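Local coordinates for chemotaxis protein CheX (Vibrio vulnificus, PDB 6VPW), which probably acts in bacterial chemotaxis as a CheY-P phosphatase of the CheC-like family, helping to end the signal sent to the flagellar motor, at residues 85-88 with 89-92. Sequence-based numbering, arbitrary orientation.
Sequences EEVT and DMVG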
loop_
_atom_site.group_PDB
_atom_site.type_symbol
_atom_site.label_atom_id
_atom_site.label_comp_id
_atom_site.label_asym_id
_atom_site.label_seq_id
_atom_site.Cartn_x
_atom_site.Cartn_y
_atom_site.Cartn_z
ATOM N N GLU A 85 -6.750 11.106 -12.133
ATOM C CA GLU A 85 -7.033 11.224 -10.675
ATOM C C GLU A 85 -8.446 10.707 -10.386
ATOM O O GLU A 85 -8.655 10.158 -9.285
ATOM C CB GLU A 85 -6.860 12.659 -10.169
ATOM C CG GLU A 85 -5.411 13.054 -9.957
ATOM C CD GLU A 85 -5.218 14.356 -9.195
ATOM O OE1 GLU A 85 -4.162 14.506 -8.549
ATOM O OE2 GLU A 85 -6.123 15.217 -9.248
ATOM N N GLU A 86 -9.366 10.850 -11.345
ATOM C CA GLU A 86 -10.758 10.371 -11.126
ATOM C C GLU A 86 -10.750 8.835 -11.015
ATOM O O GLU A 86 -11.499 8.311 -10.188
ATOM C CB GLU A 86 -11.661 10.879 -12.250
ATOM C CG GLU A 86 -13.138 10.852 -11.914
ATOM C CD GLU A 86 -14.013 11.495 -12.978
ATOM O OE1 GLU A 86 -13.453 11.981 -13.985
ATOM O OE2 GLU A 86 -15.246 11.513 -12.798
ATOM N N VAL A 87 -9.913 8.156 -11.805
ATOM C CA VAL A 87 -9.824 6.662 -11.772
ATOM C C VAL A 87 -9.163 6.241 -10.449
ATOM O O VAL A 87 -9.635 5.266 -9.835
ATOM C CB VAL A 87 -9.059 6.097 -12.983
ATOM C CG1 VAL A 87 -8.847 4.598 -12.865
ATOM C CG2 VAL A 87 -9.747 6.428 -14.301
ATOM N N THR A 88 -8.122 6.950 -10.015
ATOM C CA THR A 88 -7.468 6.579 -8.725
ATOM C C THR A 88 -8.437 6.848 -7.560
ATOM O O THR A 88 -8.455 6.037 -6.610
ATOM C CB THR A 88 -6.121 7.288 -8.592
ATOM O OG1 THR A 88 -6.397 8.685 -8.549
ATOM C CG2 THR A 88 -5.180 6.955 -9.730
ATOM N N ASP A 89 -9.232 7.924 -7.633
ATOM C CA ASP A 89 -10.234 8.188 -6.566
ATOM C C ASP A 89 -11.203 7.002 -6.507
ATOM O O ASP A 89 -11.492 6.523 -5.398
ATOM C CB ASP A 89 -11.002 9.491 -6.801
ATOM C CG ASP A 89 -10.207 10.750 -6.501
ATOM O OD1 ASP A 89 -9.080 10.627 -5.966
ATOM O OD2 ASP A 89 -10.713 11.850 -6.820
ATOM N N MET A 90 -11.642 6.522 -7.673
ATOM C CA MET A 90 -12.601 5.386 -7.728
ATOM C C MET A 90 -11.966 4.109 -7.146
ATOM O O MET A 90 -12.674 3.361 -6.463
ATOM C CB MET A 90 -13.054 5.125 -9.167
ATOM C CG MET A 90 -13.820 3.828 -9.339
ATOM S SD MET A 90 -12.744 2.347 -9.423
ATOM C CE MET A 90 -12.108 2.488 -11.093
ATOM N N VAL A 91 -10.707 3.835 -7.470
ATOM C CA VAL A 91 -10.038 2.615 -6.937
ATOM C C VAL A 91 -9.936 2.734 -5.405
ATOM O O VAL A 91 -10.132 1.713 -4.734
ATOM C CB VAL A 91 -8.691 2.386 -7.646
ATOM C CG1 VAL A 91 -7.840 1.340 -6.958
ATOM C CG2 VAL A 91 -8.916 2.012 -9.113
ATOM N N GLY A 92 -9.710 3.941 -4.878
ATOM C CA GLY A 92 -9.669 4.138 -3.415
ATOM C C GLY A 92 -11.024 3.875 -2.778
ATOM O O GLY A 92 -11.066 3.182 -1.716
#
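Glu85 and Asp89 meet through the carbonyl of the first, whose oxygen is gripped twice. Asp89 N donates to Glu85 O at 2.8 Å, the ordinary i to i+4 bond of an alpha-helix, and the hydroxyl of Thr88 adds a second bond, OG1 to the same Glu85 O, also 2.8 Å. Both donors approach from one face of the carbonyl plane, and the hydroxyl comes in from the flank, at a C=O...OG1 angle of 109°, tilted out of that plane. Thr88 can reach back in this way because chi1 of 63° sets OG1 between its own N and carbonyl carbon, turned toward the preceding turn. Asp89 leans the same way: with CG beside its backbone N (chi1 -75°), the carboxylate carbon comes to 3.2 Å from Glu85 O. OD1 and Glu85 O, both acceptors, are then 3.4 Å apart, and the salt bridge from OD1 to Lys131 of the second subunit probably offsets the repulsion. The same lysine donates to Thr88 OG1, tying the two polar side chains together across the dimer interface, where Arg129 of the second subunit also packs on Glu85 and Thr88.

The apolar side of the helix is carried by Val87, Met90 and Val91. Met90 bends at chi2 and chi3, folding its chain back so that CE lies 4.3 Å from Val87 CG1 and 3.9 Å from Val87 O. That carbonyl accepts from Val91 N at 3.0 Å, and Val91 CG2 rests against it.

These two turns open helix 85-107, where Asn84 OD1 accepts from Val87 N. Val87 and Met90 pack on Met72 of helix 65-76, whereas Thr88 and Val91 face Val120 of strand 114-123, an outermost strand of the chain's antiparallel sheet.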